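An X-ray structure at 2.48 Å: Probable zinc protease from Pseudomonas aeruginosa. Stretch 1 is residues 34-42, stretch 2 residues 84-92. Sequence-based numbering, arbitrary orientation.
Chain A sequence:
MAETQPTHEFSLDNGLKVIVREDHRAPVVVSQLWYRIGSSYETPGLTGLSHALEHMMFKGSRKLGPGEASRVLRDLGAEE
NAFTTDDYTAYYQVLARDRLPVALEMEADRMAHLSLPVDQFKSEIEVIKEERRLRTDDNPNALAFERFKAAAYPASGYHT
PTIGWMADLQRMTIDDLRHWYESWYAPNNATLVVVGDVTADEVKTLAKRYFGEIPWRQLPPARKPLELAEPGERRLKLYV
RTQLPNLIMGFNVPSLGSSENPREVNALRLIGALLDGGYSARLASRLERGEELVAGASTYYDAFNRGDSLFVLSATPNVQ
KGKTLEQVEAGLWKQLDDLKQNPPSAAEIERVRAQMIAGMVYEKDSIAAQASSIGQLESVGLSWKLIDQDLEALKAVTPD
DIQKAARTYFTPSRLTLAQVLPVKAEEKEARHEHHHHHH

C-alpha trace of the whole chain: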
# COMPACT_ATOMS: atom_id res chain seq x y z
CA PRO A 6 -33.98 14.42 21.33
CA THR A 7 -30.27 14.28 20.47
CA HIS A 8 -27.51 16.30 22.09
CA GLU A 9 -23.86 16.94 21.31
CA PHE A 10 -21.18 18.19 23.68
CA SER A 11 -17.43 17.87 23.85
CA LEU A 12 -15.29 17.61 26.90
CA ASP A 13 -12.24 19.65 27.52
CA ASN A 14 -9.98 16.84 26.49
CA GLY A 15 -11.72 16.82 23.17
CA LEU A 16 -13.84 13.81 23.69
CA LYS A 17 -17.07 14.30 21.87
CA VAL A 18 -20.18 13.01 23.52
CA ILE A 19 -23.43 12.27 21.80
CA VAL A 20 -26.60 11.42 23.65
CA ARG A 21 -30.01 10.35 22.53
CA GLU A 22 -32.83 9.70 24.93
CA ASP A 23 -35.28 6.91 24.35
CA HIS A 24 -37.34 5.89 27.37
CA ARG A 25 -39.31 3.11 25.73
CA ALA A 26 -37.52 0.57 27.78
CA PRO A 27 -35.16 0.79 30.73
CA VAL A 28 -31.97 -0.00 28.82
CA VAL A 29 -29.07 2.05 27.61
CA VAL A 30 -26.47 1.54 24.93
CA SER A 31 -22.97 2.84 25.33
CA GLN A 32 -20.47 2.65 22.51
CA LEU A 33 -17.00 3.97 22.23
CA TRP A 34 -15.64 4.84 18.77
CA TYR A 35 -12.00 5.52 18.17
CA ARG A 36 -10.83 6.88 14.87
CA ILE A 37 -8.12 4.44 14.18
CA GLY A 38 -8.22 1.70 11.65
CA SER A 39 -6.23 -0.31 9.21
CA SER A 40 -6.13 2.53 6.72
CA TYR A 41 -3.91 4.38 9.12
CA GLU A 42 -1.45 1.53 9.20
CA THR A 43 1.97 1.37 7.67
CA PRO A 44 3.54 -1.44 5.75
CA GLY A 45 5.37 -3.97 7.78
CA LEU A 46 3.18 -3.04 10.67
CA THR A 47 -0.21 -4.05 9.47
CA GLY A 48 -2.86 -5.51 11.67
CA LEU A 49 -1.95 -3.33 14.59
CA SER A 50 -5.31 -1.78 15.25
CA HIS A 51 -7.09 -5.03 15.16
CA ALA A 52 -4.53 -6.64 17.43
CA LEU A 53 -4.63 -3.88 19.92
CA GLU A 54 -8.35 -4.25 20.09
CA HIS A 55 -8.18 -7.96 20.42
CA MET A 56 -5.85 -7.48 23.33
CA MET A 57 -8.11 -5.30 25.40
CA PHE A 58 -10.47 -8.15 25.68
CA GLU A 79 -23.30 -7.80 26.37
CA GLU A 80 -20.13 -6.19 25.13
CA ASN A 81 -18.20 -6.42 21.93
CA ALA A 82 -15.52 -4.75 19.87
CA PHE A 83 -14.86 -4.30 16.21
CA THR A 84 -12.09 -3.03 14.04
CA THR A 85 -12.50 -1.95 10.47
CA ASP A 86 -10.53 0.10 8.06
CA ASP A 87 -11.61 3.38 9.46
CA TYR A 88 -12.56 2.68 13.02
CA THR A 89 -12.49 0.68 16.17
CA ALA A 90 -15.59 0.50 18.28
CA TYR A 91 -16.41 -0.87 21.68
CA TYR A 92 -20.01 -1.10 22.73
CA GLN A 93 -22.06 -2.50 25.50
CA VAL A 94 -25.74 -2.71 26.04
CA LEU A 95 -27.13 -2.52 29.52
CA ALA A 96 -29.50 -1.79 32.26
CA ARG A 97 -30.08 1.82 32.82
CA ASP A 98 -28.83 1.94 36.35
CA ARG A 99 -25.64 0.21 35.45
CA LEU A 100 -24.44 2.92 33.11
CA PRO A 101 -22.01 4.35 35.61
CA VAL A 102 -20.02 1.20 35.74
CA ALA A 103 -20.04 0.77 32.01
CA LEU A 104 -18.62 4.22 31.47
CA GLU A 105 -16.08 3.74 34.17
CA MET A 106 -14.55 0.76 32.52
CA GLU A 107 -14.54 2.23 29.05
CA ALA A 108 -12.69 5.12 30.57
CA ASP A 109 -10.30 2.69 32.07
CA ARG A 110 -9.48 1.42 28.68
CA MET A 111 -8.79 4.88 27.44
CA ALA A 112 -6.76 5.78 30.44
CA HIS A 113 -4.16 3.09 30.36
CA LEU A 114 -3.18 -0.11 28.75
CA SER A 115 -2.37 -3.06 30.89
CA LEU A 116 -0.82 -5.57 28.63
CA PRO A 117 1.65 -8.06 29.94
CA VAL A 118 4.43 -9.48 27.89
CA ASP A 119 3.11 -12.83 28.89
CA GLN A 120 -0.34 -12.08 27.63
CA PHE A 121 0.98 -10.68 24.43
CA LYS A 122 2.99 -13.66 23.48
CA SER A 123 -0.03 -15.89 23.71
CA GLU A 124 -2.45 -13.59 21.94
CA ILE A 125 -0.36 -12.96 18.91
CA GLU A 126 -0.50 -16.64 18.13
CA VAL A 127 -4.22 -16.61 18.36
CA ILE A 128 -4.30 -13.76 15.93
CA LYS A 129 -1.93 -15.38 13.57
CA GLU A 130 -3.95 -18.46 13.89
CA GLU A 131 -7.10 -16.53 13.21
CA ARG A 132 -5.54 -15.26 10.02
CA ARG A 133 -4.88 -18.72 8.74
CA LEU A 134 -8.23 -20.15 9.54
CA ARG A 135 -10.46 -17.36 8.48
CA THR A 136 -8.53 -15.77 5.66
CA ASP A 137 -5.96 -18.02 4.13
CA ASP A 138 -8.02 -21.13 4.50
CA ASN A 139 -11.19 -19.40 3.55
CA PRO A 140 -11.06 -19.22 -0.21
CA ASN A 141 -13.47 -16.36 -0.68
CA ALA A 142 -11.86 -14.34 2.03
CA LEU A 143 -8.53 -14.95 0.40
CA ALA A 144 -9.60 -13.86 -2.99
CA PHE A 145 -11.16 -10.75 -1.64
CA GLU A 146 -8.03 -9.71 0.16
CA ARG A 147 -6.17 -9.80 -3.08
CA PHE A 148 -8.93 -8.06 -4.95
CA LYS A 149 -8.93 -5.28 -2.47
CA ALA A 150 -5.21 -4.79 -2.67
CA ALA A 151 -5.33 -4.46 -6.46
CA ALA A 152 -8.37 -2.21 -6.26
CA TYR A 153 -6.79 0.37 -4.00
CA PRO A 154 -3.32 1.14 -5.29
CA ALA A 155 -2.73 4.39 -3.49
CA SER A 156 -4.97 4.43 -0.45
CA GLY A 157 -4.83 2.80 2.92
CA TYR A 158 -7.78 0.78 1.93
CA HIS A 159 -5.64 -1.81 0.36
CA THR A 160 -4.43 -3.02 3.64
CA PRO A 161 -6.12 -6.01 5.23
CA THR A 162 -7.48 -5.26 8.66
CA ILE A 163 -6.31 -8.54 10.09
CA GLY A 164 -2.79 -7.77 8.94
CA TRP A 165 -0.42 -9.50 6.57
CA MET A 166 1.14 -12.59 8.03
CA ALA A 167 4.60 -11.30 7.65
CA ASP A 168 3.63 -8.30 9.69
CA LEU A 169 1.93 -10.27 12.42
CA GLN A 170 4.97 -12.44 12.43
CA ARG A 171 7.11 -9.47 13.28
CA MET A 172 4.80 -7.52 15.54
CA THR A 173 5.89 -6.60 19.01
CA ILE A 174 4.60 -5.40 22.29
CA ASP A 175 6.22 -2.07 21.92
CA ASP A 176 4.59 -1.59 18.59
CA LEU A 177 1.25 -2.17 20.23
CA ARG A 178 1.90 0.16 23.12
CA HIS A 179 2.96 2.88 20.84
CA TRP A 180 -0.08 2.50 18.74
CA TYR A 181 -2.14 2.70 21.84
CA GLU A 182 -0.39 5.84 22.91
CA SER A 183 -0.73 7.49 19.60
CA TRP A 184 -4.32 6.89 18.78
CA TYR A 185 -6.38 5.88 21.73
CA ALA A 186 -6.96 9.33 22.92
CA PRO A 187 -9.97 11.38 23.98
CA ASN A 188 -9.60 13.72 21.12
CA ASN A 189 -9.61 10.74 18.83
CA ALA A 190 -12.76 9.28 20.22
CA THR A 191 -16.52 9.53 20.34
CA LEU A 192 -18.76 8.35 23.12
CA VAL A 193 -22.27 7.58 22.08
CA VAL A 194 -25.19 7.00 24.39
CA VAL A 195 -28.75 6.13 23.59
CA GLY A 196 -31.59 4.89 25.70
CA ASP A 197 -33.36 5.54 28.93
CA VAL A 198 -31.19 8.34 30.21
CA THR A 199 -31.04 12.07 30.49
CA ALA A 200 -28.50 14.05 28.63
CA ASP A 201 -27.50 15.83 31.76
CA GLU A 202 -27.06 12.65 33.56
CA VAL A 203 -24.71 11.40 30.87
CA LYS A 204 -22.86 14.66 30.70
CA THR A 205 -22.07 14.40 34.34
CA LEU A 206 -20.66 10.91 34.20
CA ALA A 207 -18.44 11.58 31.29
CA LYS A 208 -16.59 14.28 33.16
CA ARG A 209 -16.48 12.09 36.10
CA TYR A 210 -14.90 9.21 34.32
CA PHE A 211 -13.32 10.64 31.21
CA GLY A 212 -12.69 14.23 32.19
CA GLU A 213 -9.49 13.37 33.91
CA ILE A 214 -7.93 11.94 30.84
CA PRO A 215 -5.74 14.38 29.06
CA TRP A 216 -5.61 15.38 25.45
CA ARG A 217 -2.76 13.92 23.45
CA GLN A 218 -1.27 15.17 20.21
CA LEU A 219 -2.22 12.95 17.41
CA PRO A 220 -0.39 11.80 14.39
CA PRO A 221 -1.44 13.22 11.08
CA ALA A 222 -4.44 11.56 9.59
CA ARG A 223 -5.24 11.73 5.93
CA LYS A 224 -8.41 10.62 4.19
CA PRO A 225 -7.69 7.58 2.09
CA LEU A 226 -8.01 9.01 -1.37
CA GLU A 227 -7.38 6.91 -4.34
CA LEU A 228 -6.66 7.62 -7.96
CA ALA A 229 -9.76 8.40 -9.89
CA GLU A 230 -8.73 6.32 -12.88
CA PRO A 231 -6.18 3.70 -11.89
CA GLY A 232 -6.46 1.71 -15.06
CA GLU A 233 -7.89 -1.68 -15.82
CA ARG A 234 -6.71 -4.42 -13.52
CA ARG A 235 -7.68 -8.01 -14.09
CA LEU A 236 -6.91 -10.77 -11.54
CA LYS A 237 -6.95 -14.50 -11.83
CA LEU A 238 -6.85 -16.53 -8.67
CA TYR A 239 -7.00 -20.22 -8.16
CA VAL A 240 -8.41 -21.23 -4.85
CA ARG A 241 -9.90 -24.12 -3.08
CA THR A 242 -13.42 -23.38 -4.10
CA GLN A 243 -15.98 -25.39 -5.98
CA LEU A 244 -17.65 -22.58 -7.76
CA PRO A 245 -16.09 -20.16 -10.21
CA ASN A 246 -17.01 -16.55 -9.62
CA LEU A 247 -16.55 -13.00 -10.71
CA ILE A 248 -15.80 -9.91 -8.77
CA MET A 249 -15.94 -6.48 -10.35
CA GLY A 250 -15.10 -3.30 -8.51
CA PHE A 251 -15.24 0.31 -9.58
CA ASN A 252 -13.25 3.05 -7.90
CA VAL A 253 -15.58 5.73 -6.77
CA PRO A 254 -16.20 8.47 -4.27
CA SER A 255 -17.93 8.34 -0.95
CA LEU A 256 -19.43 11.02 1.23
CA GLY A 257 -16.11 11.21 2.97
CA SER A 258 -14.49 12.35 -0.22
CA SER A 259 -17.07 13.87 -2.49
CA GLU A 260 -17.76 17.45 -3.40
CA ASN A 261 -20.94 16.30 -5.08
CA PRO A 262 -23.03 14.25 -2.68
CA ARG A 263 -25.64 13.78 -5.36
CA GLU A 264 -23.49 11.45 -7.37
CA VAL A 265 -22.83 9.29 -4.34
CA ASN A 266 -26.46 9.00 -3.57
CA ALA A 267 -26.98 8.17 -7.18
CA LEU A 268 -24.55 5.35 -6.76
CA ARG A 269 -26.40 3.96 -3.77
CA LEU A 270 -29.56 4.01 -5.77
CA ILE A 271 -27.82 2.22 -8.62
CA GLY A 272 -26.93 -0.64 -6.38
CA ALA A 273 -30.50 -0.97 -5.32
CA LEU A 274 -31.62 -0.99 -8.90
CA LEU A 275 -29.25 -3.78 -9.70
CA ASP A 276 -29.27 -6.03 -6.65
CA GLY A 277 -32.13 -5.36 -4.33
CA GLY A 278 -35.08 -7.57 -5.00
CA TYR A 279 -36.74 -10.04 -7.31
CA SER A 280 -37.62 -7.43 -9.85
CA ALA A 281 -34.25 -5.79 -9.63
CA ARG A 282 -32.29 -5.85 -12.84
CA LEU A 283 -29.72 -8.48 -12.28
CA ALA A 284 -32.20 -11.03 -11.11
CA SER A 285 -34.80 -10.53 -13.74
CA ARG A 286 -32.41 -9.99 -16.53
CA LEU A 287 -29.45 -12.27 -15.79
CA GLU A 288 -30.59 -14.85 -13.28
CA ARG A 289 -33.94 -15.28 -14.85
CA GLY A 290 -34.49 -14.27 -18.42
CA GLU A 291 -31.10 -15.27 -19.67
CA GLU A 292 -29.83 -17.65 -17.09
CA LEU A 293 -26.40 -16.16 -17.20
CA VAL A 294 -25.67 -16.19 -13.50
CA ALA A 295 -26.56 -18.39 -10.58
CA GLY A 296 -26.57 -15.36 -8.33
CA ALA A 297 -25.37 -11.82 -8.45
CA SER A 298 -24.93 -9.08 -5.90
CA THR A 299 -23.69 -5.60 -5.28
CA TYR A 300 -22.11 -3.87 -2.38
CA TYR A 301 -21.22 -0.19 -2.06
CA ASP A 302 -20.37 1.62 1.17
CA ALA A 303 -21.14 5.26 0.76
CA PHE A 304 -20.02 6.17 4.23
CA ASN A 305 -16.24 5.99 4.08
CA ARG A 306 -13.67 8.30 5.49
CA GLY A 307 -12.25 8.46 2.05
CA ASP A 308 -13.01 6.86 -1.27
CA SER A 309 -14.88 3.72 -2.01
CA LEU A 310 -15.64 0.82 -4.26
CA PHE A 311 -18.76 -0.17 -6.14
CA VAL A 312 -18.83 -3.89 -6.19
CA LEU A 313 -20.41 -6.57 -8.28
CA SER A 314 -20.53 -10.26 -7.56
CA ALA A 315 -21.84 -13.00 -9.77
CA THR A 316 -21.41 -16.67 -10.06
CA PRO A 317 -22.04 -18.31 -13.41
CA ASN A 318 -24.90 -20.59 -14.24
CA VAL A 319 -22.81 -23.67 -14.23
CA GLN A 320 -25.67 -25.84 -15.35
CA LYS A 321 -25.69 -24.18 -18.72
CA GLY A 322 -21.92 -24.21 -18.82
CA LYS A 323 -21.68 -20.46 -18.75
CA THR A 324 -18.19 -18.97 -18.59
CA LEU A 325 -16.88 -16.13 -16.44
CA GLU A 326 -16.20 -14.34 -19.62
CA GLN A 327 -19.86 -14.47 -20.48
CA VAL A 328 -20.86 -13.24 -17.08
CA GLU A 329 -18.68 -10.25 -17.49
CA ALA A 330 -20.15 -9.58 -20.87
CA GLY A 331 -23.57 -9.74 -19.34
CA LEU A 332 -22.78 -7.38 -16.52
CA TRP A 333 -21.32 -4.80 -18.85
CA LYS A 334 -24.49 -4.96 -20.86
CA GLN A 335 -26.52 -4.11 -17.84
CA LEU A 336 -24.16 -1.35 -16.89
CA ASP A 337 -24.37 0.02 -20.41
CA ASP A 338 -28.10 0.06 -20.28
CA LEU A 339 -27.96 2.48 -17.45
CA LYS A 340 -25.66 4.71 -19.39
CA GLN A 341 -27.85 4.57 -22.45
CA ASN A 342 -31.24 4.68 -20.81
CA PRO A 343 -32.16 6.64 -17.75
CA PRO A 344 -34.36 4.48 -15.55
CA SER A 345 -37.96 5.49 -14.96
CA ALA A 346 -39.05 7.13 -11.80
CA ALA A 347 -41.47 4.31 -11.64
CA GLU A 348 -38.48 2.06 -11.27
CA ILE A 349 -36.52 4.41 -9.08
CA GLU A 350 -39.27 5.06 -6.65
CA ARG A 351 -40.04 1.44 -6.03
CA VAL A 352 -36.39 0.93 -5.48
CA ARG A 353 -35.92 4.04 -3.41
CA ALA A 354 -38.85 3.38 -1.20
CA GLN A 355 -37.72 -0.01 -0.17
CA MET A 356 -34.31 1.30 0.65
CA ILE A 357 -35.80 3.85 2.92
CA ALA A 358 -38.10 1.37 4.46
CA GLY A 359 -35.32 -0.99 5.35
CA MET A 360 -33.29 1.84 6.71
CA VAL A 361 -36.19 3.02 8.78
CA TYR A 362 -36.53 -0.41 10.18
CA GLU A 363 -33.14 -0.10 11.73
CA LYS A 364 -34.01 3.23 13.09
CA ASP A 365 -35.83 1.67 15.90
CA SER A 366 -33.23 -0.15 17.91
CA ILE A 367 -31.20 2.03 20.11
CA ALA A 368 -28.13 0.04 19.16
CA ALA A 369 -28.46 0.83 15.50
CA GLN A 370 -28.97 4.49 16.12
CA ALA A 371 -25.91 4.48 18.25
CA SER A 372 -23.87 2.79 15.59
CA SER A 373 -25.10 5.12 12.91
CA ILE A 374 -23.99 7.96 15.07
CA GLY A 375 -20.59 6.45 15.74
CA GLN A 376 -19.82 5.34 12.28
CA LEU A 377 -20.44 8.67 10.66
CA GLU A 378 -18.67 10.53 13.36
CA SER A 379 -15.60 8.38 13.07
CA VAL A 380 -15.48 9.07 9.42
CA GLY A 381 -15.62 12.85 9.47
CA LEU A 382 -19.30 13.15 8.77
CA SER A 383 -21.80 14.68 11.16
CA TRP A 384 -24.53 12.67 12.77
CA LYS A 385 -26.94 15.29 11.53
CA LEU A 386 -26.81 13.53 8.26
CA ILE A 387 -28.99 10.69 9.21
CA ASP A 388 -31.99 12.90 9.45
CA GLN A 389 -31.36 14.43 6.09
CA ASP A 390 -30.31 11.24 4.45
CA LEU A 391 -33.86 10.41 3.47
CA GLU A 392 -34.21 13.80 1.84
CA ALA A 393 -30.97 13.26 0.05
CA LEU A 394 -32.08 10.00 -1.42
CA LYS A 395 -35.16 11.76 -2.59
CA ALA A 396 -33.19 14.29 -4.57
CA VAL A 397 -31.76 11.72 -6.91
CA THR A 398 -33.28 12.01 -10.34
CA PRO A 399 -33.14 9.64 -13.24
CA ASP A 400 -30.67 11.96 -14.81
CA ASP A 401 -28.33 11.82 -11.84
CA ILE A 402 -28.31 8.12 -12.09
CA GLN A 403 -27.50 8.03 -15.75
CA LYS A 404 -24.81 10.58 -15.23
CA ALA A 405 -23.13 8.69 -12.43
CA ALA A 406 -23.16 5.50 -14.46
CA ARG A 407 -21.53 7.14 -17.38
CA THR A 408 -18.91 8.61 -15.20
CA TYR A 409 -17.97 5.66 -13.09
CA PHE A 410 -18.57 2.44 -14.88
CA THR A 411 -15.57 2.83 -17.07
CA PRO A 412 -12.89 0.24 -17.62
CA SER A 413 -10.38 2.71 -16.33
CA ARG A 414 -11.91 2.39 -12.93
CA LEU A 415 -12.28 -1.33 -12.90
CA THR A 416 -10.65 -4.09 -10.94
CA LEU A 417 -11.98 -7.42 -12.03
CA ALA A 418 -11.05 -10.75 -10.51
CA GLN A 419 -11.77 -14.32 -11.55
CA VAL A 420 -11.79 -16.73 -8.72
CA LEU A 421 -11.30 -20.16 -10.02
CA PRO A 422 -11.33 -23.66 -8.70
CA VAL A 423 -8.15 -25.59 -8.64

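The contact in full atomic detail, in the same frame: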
# COMPACT_ATOMS: atom_id res chain seq x y z
N TRP A 34 -16.21 4.96 20.10
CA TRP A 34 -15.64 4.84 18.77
C TRP A 34 -14.36 5.60 18.65
O TRP A 34 -14.33 6.78 18.83
CB TRP A 34 -16.61 5.40 17.76
CG TRP A 34 -17.84 4.64 17.62
CD1 TRP A 34 -18.80 4.52 18.53
CD2 TRP A 34 -18.23 3.85 16.51
NE1 TRP A 34 -19.77 3.72 18.08
CE2 TRP A 34 -19.44 3.29 16.83
CE3 TRP A 34 -17.67 3.56 15.28
CZ2 TRP A 34 -20.11 2.47 15.98
CZ3 TRP A 34 -18.32 2.76 14.45
CH2 TRP A 34 -19.52 2.21 14.79
N TYR A 35 -13.29 4.91 18.32
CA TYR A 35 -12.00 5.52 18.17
C TYR A 35 -11.70 5.63 16.70
O TYR A 35 -11.96 4.73 15.98
CB TYR A 35 -10.94 4.66 18.78
CG TYR A 35 -10.88 4.62 20.28
CD1 TYR A 35 -10.25 5.61 20.99
CD2 TYR A 35 -11.42 3.57 20.97
CE1 TYR A 35 -10.18 5.55 22.36
CE2 TYR A 35 -11.35 3.51 22.32
CZ TYR A 35 -10.73 4.50 23.01
OH TYR A 35 -10.69 4.40 24.36
N ARG A 36 -11.15 6.73 16.26
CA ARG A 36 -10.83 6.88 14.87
C ARG A 36 -9.47 6.34 14.52
O ARG A 36 -8.57 7.06 14.18
CB ARG A 36 -10.93 8.33 14.49
CG ARG A 36 -12.29 8.91 14.67
CD ARG A 36 -12.25 10.39 14.47
NE ARG A 36 -12.78 11.08 15.62
CZ ARG A 36 -12.14 12.01 16.28
NH1 ARG A 36 -10.93 12.37 15.93
NH2 ARG A 36 -12.70 12.58 17.31
N ILE A 37 -9.32 5.05 14.62
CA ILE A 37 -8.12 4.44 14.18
C ILE A 37 -8.53 3.16 13.49
O ILE A 37 -9.53 2.60 13.80
CB ILE A 37 -7.14 4.28 15.35
CG1 ILE A 37 -5.84 3.70 14.87
CG2 ILE A 37 -7.76 3.49 16.46
CD1 ILE A 37 -5.21 4.49 13.77
N GLY A 38 -7.78 2.75 12.50
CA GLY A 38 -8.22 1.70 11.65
C GLY A 38 -7.04 1.18 10.92
O GLY A 38 -5.98 1.69 11.10
N SER A 39 -7.25 0.19 10.08
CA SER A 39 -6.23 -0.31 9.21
C SER A 39 -5.76 0.62 8.13
O SER A 39 -4.70 0.45 7.65
CB SER A 39 -6.59 -1.68 8.67
OG SER A 39 -7.83 -1.69 8.07
N SER A 40 -6.55 1.58 7.73
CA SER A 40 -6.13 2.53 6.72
C SER A 40 -5.10 3.51 7.24
O SER A 40 -4.48 4.19 6.49
CB SER A 40 -7.31 3.20 6.03
OG SER A 40 -8.14 3.88 6.91
N TYR A 41 -4.92 3.56 8.53
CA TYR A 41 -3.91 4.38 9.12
C TYR A 41 -2.58 3.67 9.21
O TYR A 41 -1.59 4.25 9.53
CB TYR A 41 -4.34 4.77 10.52
CG TYR A 41 -5.56 5.64 10.63
CD1 TYR A 41 -6.81 5.15 10.40
CD2 TYR A 41 -5.45 6.94 11.02
CE1 TYR A 41 -7.91 5.94 10.53
CE2 TYR A 41 -6.55 7.73 11.14
CZ TYR A 41 -7.77 7.23 10.90
OH TYR A 41 -8.82 8.04 11.05
N GLU A 42 -2.59 2.38 8.98
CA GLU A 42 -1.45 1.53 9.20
C GLU A 42 -0.40 1.61 8.12
O GLU A 42 -0.65 2.04 7.06
CB GLU A 42 -1.89 0.11 9.44
CG GLU A 42 -2.51 -0.10 10.81
CD GLU A 42 -3.31 -1.37 10.97
OE1 GLU A 42 -3.09 -2.36 10.27
OE2 GLU A 42 -4.18 -1.38 11.83
N THR A 84 -13.07 -3.83 14.70
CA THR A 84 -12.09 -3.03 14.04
C THR A 84 -12.32 -3.11 12.56
O THR A 84 -12.46 -4.15 12.03
CB THR A 84 -10.68 -3.48 14.40
OG1 THR A 84 -10.49 -3.33 15.80
CG2 THR A 84 -9.68 -2.68 13.72
N THR A 85 -12.33 -1.99 11.90
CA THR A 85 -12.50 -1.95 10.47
C THR A 85 -11.40 -1.11 9.92
O THR A 85 -10.47 -0.83 10.59
CB THR A 85 -13.83 -1.34 10.08
OG1 THR A 85 -13.81 0.05 10.31
CG2 THR A 85 -14.90 -1.88 10.89
N ASP A 86 -11.52 -0.72 8.68
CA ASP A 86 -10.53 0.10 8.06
C ASP A 86 -10.43 1.45 8.69
O ASP A 86 -9.38 1.93 8.96
CB ASP A 86 -10.85 0.25 6.59
CG ASP A 86 -10.84 -1.06 5.86
OD1 ASP A 86 -10.48 -2.07 6.46
OD2 ASP A 86 -11.17 -1.10 4.69
N ASP A 87 -11.57 2.07 8.91
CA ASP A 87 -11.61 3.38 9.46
C ASP A 87 -11.87 3.54 10.93
O ASP A 87 -11.70 4.61 11.43
CB ASP A 87 -12.58 4.24 8.68
CG ASP A 87 -12.07 4.58 7.33
OD1 ASP A 87 -10.86 4.60 7.17
OD2 ASP A 87 -12.85 4.81 6.43
N TYR A 88 -12.27 2.51 11.63
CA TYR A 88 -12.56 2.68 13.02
C TYR A 88 -12.46 1.45 13.88
O TYR A 88 -12.40 0.36 13.42
CB TYR A 88 -13.92 3.33 13.18
CG TYR A 88 -14.99 2.59 12.51
CD1 TYR A 88 -15.55 1.50 13.08
CD2 TYR A 88 -15.40 2.94 11.27
CE1 TYR A 88 -16.52 0.80 12.44
CE2 TYR A 88 -16.38 2.26 10.63
CZ TYR A 88 -16.94 1.19 11.22
OH TYR A 88 -17.88 0.50 10.59
N THR A 89 -12.40 1.69 15.17
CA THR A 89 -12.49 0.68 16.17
C THR A 89 -13.54 1.04 17.17
O THR A 89 -13.47 2.07 17.75
CB THR A 89 -11.21 0.62 16.92
OG1 THR A 89 -10.17 0.52 15.98
CG2 THR A 89 -11.18 -0.55 17.84
N ALA A 90 -14.51 0.18 17.38
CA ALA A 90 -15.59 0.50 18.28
C ALA A 90 -15.84 -0.50 19.38
O ALA A 90 -15.90 -1.65 19.15
CB ALA A 90 -16.84 0.73 17.49
N TYR A 91 -16.05 -0.01 20.58
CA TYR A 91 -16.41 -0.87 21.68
C TYR A 91 -17.78 -0.47 22.16
O TYR A 91 -18.01 0.67 22.41
CB TYR A 91 -15.42 -0.76 22.80
CG TYR A 91 -13.99 -1.00 22.45
CD1 TYR A 91 -13.26 -0.05 21.81
CD2 TYR A 91 -13.36 -2.15 22.81
CE1 TYR A 91 -11.95 -0.26 21.50
CE2 TYR A 91 -12.05 -2.36 22.51
CZ TYR A 91 -11.36 -1.41 21.86
OH TYR A 91 -10.06 -1.61 21.56
N TYR A 92 -18.68 -1.41 22.29
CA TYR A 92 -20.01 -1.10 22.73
C TYR A 92 -20.54 -2.11 23.69
O TYR A 92 -20.21 -3.25 23.63
CB TYR A 92 -20.95 -1.04 21.55
CG TYR A 92 -21.02 -2.33 20.82
CD1 TYR A 92 -20.15 -2.59 19.80
CD2 TYR A 92 -21.94 -3.29 21.15
CE1 TYR A 92 -20.21 -3.77 19.11
CE2 TYR A 92 -22.01 -4.47 20.47
CZ TYR A 92 -21.14 -4.72 19.45
OH TYR A 92 -21.18 -5.90 18.75
O HOH W 1 -11.24 7.28 11.25

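The backbone pairing is short and antiparallel. Tyr35 and Thr89 form its hydrogen-bonded pair: Tyr35 N donates to Thr89 O at 2.9 Å and Thr89 N to Tyr35 O at 3.2 Å, each with an N-H...O angle of 176°, so both bonds are nearly linear. Trp34 and Ala90 form the adjacent non-hydrogen-bonded pair, which brings their CA atoms to 4.4 Å, against 5.3 Å between the CA atoms of Tyr35 and Thr89.

Beyond Tyr35 the strand pattern gives way to irregular polar contacts. Ser40 N donates to Asp86 O at 3.1 Å and 178°, while the bond from Ser39 N to Thr85 O, at 3.4 Å and 162°, is weak. Asp86 O also lies 3.0 Å from Ser39 N, but the angle is too poor for a hydrogen bond. Two CA-H...O contacts supplement these: Gly38 CA to Asp86 O at 2.9 Å and Tyr88 CA to Ile37 O at 3.1 Å. Glycine suits position 38 because an ideally placed CB would point toward the other stretch and sit 1.7 Å from Asp86 O, a clear clash.

Hydroxyl side chains add short-range polar links. With chi1 at 58° (p) and its CA-to-CB bond toward the other stretch, Ser40 places OG 2.8 Å from Asp87 OD1 and 3.1 Å from Asp86 O; which of them receives the proton is not settled. Thr89 OG1 similarly lies 3.1 Å from Ile37 O. Although the CA-to-CB bond of Asp87 points away, its m rotamer returns the carboxylate to Ser40. A water bridges the stretches as well, accepting from Tyr41 OH at 2.5 Å and donating to Asp87 O at 2.7 Å.

Apolar packing occupies both faces of the paired strands. On the Trp34 and Ala90 face, Ala90 CB lies 3.6 Å from the centroid of the Trp34 six-membered ring and 12° off its normal, a CH-pi contact in which the small methyl allows the indole to lie close over it. Trp34 CZ3 also reaches Tyr88 CD1 at 3.3 Å, over one face of the tyrosine ring; the six-membered rings are oblique, with centroids 4.9 Å apart and planes at 51°. On the Tyr35 and Thr89 face, Tyr35 CB and Thr89 CB are 4.5 Å apart, and Tyr35 CE2 meets Tyr91 CE1 at 3.9 Å.

Together the stretches bury 610 Å², both sides summed. Trp34 has the largest area covered, 90 Å², consistent with its broad ring spanning both Ala90 and Tyr88.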